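Local coordinates for protein phist (PDB 4JLE) that serves, through its PHIST domain, as a protein interaction module and binds the virulence factor PfEMP1, comigrating with it to knobs on the infected red cell surface, at the interface of chains A and B. Residues are numbered along the deposited sequence; one frame, centred on the assembly and turned at random. Chains: chain A/B, Phist.

Contact 1: the interface of chains A and B. Residues chain A 143, 146-147, 150-151; chain B 65-66, 69.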
ATOM      1  N   LYS A 143       4.796  13.917  11.126  1.00 48.78           N
ATOM      2  CA  LYS A 143       5.024  15.352  11.335  1.00 48.36           C
ATOM      3  C   LYS A 143       6.507  15.539  11.705  1.00 51.14           C
ATOM      4  O   LYS A 143       7.189  16.381  11.122  1.00 49.73           O
ATOM      5  CB  LYS A 143       4.098  15.937  12.435  1.00 49.64           C
ATOM      6  CG  LYS A 143       2.886  16.705  11.887  1.00 48.86           C
ATOM      7  CD  LYS A 143       1.813  17.022  12.938  1.00 55.92           C
ATOM      8  CE  LYS A 143       2.172  18.055  13.992  1.00 70.94           C
ATOM      9  NZ  LYS A 143       1.173  18.084  15.105  1.00 72.42           N
ATOM     10  N   LEU A 146       9.156  14.527   8.666  1.00 44.41           N
ATOM     11  CA  LEU A 146       9.171  15.546   7.627  1.00 43.44           C
ATOM     12  C   LEU A 146       9.558  16.904   8.160  1.00 47.08           C
ATOM     13  O   LEU A 146      10.251  17.630   7.461  1.00 46.94           O
ATOM     14  CB  LEU A 146       7.821  15.612   6.919  1.00 42.78           C
ATOM     15  CG  LEU A 146       7.458  14.403   6.064  1.00 45.43           C
ATOM     16  CD1 LEU A 146       5.967  14.342   5.840  1.00 44.11           C
ATOM     17  CD2 LEU A 146       8.214  14.400   4.746  1.00 45.65           C
ATOM     18  N   ALA A 147       9.183  17.233   9.406  1.00 44.84           N
ATOM     19  CA  ALA A 147       9.557  18.528   9.976  1.00 45.19           C
ATOM     20  C   ALA A 147      11.053  18.655  10.071  1.00 51.07           C
ATOM     21  O   ALA A 147      11.586  19.671   9.632  1.00 51.84           O
ATOM     22  CB  ALA A 147       8.928  18.745  11.348  1.00 45.95           C
ATOM     23  N   PHE A 150      12.668  18.814   6.475  1.00 49.79           N
ATOM     24  CA  PHE A 150      12.398  20.076   5.795  1.00 49.21           C
ATOM     25  C   PHE A 150      13.080  21.245   6.472  1.00 53.79           C
ATOM     26  O   PHE A 150      13.640  22.087   5.773  1.00 55.08           O
ATOM     27  CB  PHE A 150      10.890  20.319   5.684  1.00 50.02           C
ATOM     28  CG  PHE A 150      10.290  19.633   4.482  1.00 49.94           C
ATOM     29  CD1 PHE A 150      10.132  18.249   4.458  1.00 51.61           C
ATOM     30  CD2 PHE A 150       9.872  20.366   3.379  1.00 51.41           C
ATOM     31  CE1 PHE A 150       9.580  17.616   3.353  1.00 51.65           C
ATOM     32  CE2 PHE A 150       9.304  19.733   2.276  1.00 53.73           C
ATOM     33  CZ  PHE A 150       9.149  18.362   2.276  1.00 51.62           C
ATOM     34  N   ARG A 151      13.043  21.297   7.815  1.00 50.19           N
ATOM     35  CA  ARG A 151      13.667  22.358   8.607  1.00 51.55           C
ATOM     36  C   ARG A 151      15.178  22.349   8.373  1.00 58.47           C
ATOM     37  O   ARG A 151      15.756  23.407   8.155  1.00 60.15           O
ATOM     38  CB  ARG A 151      13.332  22.204  10.095  1.00 49.94           C
ATOM     39  CG  ARG A 151      13.325  23.526  10.850  1.00 60.76           C
ATOM     40  CD  ARG A 151      12.582  23.472  12.183  1.00 68.29           C
ATOM     41  NE  ARG A 151      11.178  23.050  12.071  1.00 70.88           N
ATOM     42  CZ  ARG A 151      10.571  22.220  12.918  1.00 86.73           C
ATOM     43  NH1 ARG A 151      11.229  21.718  13.953  1.00 79.74           N
ATOM     44  NH2 ARG A 151       9.294  21.918  12.758  1.00 82.67           N
TER
ATOM     45  N   PHE B  65       0.796  21.143   7.646  1.00 56.58           N
ATOM     46  CA  PHE B  65       1.753  21.546   8.660  1.00 56.81           C
ATOM     47  C   PHE B  65       3.139  21.781   8.036  1.00 62.79           C
ATOM     48  O   PHE B  65       3.773  22.785   8.355  1.00 65.43           O
ATOM     49  CB  PHE B  65       1.826  20.498   9.788  1.00 57.95           C
ATOM     50  CG  PHE B  65       2.865  20.818  10.826  1.00 60.04           C
ATOM     51  CD1 PHE B  65       2.604  21.738  11.829  1.00 64.44           C
ATOM     52  CD2 PHE B  65       4.126  20.233  10.771  1.00 61.68           C
ATOM     53  CE1 PHE B  65       3.584  22.072  12.759  1.00 66.86           C
ATOM     54  CE2 PHE B  65       5.109  20.568  11.696  1.00 66.07           C
ATOM     55  CZ  PHE B  65       4.838  21.495  12.677  1.00 66.12           C
ATOM     56  N   ILE B  66       3.610  20.864   7.157  1.00 57.03           N
ATOM     57  CA  ILE B  66       4.931  20.975   6.526  1.00 56.42           C
ATOM     58  C   ILE B  66       4.962  22.191   5.571  1.00 63.78           C
ATOM     59  O   ILE B  66       6.029  22.787   5.370  1.00 62.87           O
ATOM     60  CB  ILE B  66       5.361  19.630   5.838  1.00 57.69           C
ATOM     61  CG1 ILE B  66       5.341  18.434   6.837  1.00 56.10           C
ATOM     62  CG2 ILE B  66       6.739  19.724   5.146  1.00 58.34           C
ATOM     63  CD1 ILE B  66       6.196  18.582   8.174  1.00 47.07           C
ATOM     64  N   ILE B  69       6.552  25.272   7.122  1.00 67.24           N
ATOM     65  CA  ILE B  69       8.016  25.224   7.140  1.00 66.24           C
ATOM     66  C   ILE B  69       8.527  25.545   5.729  1.00 72.31           C
ATOM     67  O   ILE B  69       9.544  26.232   5.576  1.00 72.18           O
ATOM     68  CB  ILE B  69       8.526  23.827   7.658  1.00 67.10           C
ATOM     69  CG1 ILE B  69       7.914  23.467   9.055  1.00 65.78           C
ATOM     70  CG2 ILE B  69      10.089  23.749   7.658  1.00 66.72           C
ATOM     71  CD1 ILE B  69       8.104  22.021   9.528  1.00 58.24           C
TER

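Contact 2: the interface of chains A and B. Residues chain A 28, 40, 43-44, 47; chain B 120, 124.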
ATOM      1  N   ILE A  28       1.548 -27.893   2.231  1.00100.62           N
ATOM      2  CA  ILE A  28       0.419 -27.703   1.314  1.00 99.80           C
ATOM      3  C   ILE A  28      -0.082 -29.079   0.799  1.00105.79           C
ATOM      4  O   ILE A  28      -1.292 -29.320   0.758  1.00105.68           O
ATOM      5  CB  ILE A  28       0.803 -26.730   0.152  1.00101.65           C
ATOM      6  CG1 ILE A  28       1.169 -25.321   0.693  1.00100.28           C
ATOM      7  CG2 ILE A  28      -0.306 -26.637  -0.922  1.00102.31           C
ATOM      8  CD1 ILE A  28       2.101 -24.467  -0.231  1.00103.90           C
ATOM      9  N   MET A  40      -0.977 -22.275   8.341  1.00 88.96           N
ATOM     10  CA  MET A  40      -1.586 -21.263   7.476  1.00 87.12           C
ATOM     11  C   MET A  40      -0.771 -19.961   7.435  1.00 92.71           C
ATOM     12  O   MET A  40      -0.621 -19.366   6.369  1.00 91.91           O
ATOM     13  CB  MET A  40      -3.021 -20.972   7.901  1.00 88.38           C
ATOM     14  CG  MET A  40      -4.027 -21.893   7.263  1.00 91.99           C
ATOM     15  SD  MET A  40      -5.619 -21.064   7.153  1.00 95.23           S
ATOM     16  CE  MET A  40      -6.545 -22.228   6.392  1.00 92.22           C
ATOM     17  N   ILE A  43       2.711 -20.599   5.797  1.00 89.77           N
ATOM     18  CA  ILE A  43       2.565 -20.697   4.333  1.00 88.45           C
ATOM     19  C   ILE A  43       2.345 -19.283   3.746  1.00 88.02           C
ATOM     20  O   ILE A  43       2.968 -18.962   2.739  1.00 87.04           O
ATOM     21  CB  ILE A  43       1.463 -21.705   3.905  1.00 91.90           C
ATOM     22  CG1 ILE A  43       1.905 -23.149   4.273  1.00 93.56           C
ATOM     23  CG2 ILE A  43       1.136 -21.587   2.399  1.00 91.36           C
ATOM     24  CD1 ILE A  43       0.802 -24.167   4.362  1.00 99.76           C
ATOM     25  N   PHE A  44       1.515 -18.440   4.381  1.00 81.57           N
ATOM     26  CA  PHE A  44       1.287 -17.100   3.854  1.00 80.24           C
ATOM     27  C   PHE A  44       2.543 -16.222   3.980  1.00 87.53           C
ATOM     28  O   PHE A  44       2.796 -15.428   3.072  1.00 88.17           O
ATOM     29  CB  PHE A  44       0.068 -16.438   4.487  1.00 80.72           C
ATOM     30  CG  PHE A  44      -1.260 -16.880   3.899  1.00 81.98           C
ATOM     31  CD1 PHE A  44      -1.478 -16.857   2.521  1.00 84.29           C
ATOM     32  CD2 PHE A  44      -2.316 -17.261   4.724  1.00 84.21           C
ATOM     33  CE1 PHE A  44      -2.706 -17.252   1.981  1.00 85.23           C
ATOM     34  CE2 PHE A  44      -3.554 -17.634   4.184  1.00 86.86           C
ATOM     35  CZ  PHE A  44      -3.741 -17.627   2.818  1.00 85.10           C
ATOM     36  N   VAL A  47       4.842 -17.307   1.165  1.00 72.62           N
ATOM     37  CA  VAL A  47       4.251 -16.865  -0.102  1.00 71.03           C
ATOM     38  C   VAL A  47       4.438 -15.337  -0.251  1.00 75.51           C
ATOM     39  O   VAL A  47       4.869 -14.901  -1.322  1.00 74.46           O
ATOM     40  CB  VAL A  47       2.778 -17.320  -0.251  1.00 72.55           C
ATOM     41  CG1 VAL A  47       2.052 -16.555  -1.359  1.00 71.12           C
ATOM     42  CG2 VAL A  47       2.714 -18.818  -0.509  1.00 73.30           C
TER
ATOM     43  N   PHE B 120      -8.283 -23.853   1.381  1.00 66.20           N
ATOM     44  CA  PHE B 120      -7.053 -23.112   1.610  1.00 64.71           C
ATOM     45  C   PHE B 120      -6.172 -23.159   0.348  1.00 69.38           C
ATOM     46  O   PHE B 120      -5.643 -22.129  -0.069  1.00 69.27           O
ATOM     47  CB  PHE B 120      -6.298 -23.670   2.834  1.00 66.25           C
ATOM     48  CG  PHE B 120      -4.948 -23.016   3.036  1.00 67.01           C
ATOM     49  CD1 PHE B 120      -4.848 -21.726   3.544  1.00 68.78           C
ATOM     50  CD2 PHE B 120      -3.779 -23.666   2.661  1.00 69.75           C
ATOM     51  CE1 PHE B 120      -3.609 -21.117   3.708  1.00 69.52           C
ATOM     52  CE2 PHE B 120      -2.535 -23.052   2.821  1.00 72.37           C
ATOM     53  CZ  PHE B 120      -2.458 -21.782   3.351  1.00 69.67           C
ATOM     54  N   LEU B 124      -4.968 -20.137  -2.163  1.00 63.06           N
ATOM     55  CA  LEU B 124      -3.534 -20.056  -2.399  1.00 62.93           C
ATOM     56  C   LEU B 124      -3.198 -20.102  -3.890  1.00 66.20           C
ATOM     57  O   LEU B 124      -2.382 -19.314  -4.344  1.00 65.51           O
ATOM     58  CB  LEU B 124      -2.855 -21.209  -1.650  1.00 63.51           C
ATOM     59  CG  LEU B 124      -1.380 -21.057  -1.330  1.00 67.77           C
ATOM     60  CD1 LEU B 124      -1.132 -19.930  -0.319  1.00 66.26           C
ATOM     61  CD2 LEU B 124      -0.849 -22.343  -0.776  1.00 71.53           C
TER

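Contact 1: the interface of chains A and B
B:Ile66 pushes its branched end against A:Phe150 and A:Leu146, a clear case of how two long helices of a PHIST domain, a three-helix bundle, can pack through the separate branches of one aliphatic residue. Helix 117-165 of chain A supplies one wall and helix 37-72 of chain B the other. The two branches of B:Ile66 do different work. The CG2 methyl of B:Ile66, anti to the backbone N (chi1 of CG1 -56°), sits over the middle of the A:Phe150 ring, 3.5 Å from the centroid, in a CH-pi contact. The isoleucine and phenylalanine side chains cross nearly at a right angle. The longer branch folds back at chi2 (-55°), taking B:Ile66 CD1 to the backbone of chain A, where it lies 3.6 Å from A:Leu146 CB and 3.5 Å from the amide N of A:Ala147.

One helical turn on, B:Ile69 has the opposite shape. The CG1-CD1 branch of B:Ile69 is extended, with chi2 at 168°, and carries CD1 across A:Ala147 to the guanidinium of A:Arg151, 3.4 Å from NH2. B:Ile69 CG2 packs on the backbone of A:Arg151, 4.0 Å from CA. The small A:Ala147 probably lets B:Ile69 come close to the helix backbone, its CA being 3.8 Å from B:Ile69 CD1. At the other flank A:Lys143 runs across B:Phe65: its CG meets ring atom CD2 at 3.9 Å, and CE lies over the ring centre, 4.1 Å above the plane. From there NZ points away from the face, rising higher above the ring.

Contact 2: the interface of chains A and B
B:Phe120 enters a hydrophobic groove formed by A:Met40, A:Ile43 and A:Phe44, and can be read atom by atom as an example of an aromatic knob. It stands near the start of helix 117-163 and packs on helix 37-72 of the other chain. CB and CG, the base of the side chain, both touch the A:Met40 methyl CE, which comes nearer still to B:Phe120 CD1, at 3.4 Å. The methionine chain, extended beyond CG, slides past the phenylalanine in the opposite direction, and A:Met40 SD and CG lie along the CD1-CE1 side of the B:Phe120 ring. Farther out, B:Phe120 CE1 meets A:Phe44 CE2 at 3.5 Å; the two rings stand edge-to-face, their planes 70° apart and their centroids separated by 5.3 Å. At the far end B:Phe120 CZ reaches the CG2 methyl of A:Ile43 (3.7 Å), which lies in the plane of the ring at its edge. Completing the circuit, B:Phe120 CE2 faces A:Ile43 CD1 at 3.8 Å.

One turn later B:Leu124, with CG anti to the backbone N (chi1 -158°), divides its methyls between neighbours. B:Leu124 CD2 and A:Ile28 CD1 meet tip to tip at 3.7 Å, bringing the short helix 21-28 into the contact, and CD2 also touches A:Ile43 CG2. B:Leu124 CD1 slides along A:Phe44 near CE1 and ends 4.0 Å from the CG2 methyl of A:Val47.

The C-alpha centres of contact 1 and contact 2 are about 42 Å apart, yet both join the same two elements, helix 37-72 of one chain and the long C-terminal helix of the other; contact 2 also draws in the short helix 21-28. The chain roles are exchanged, so with its two-fold twin each contact marks a different stretch of one helix pairing, contact 2 near the helix starts and contact 1 farther along. Both helices run in the same direction. In this extended parallel pairing the two chains interleave their long helices, although the structure alone does not show whether the dimer forms in the infected red cell.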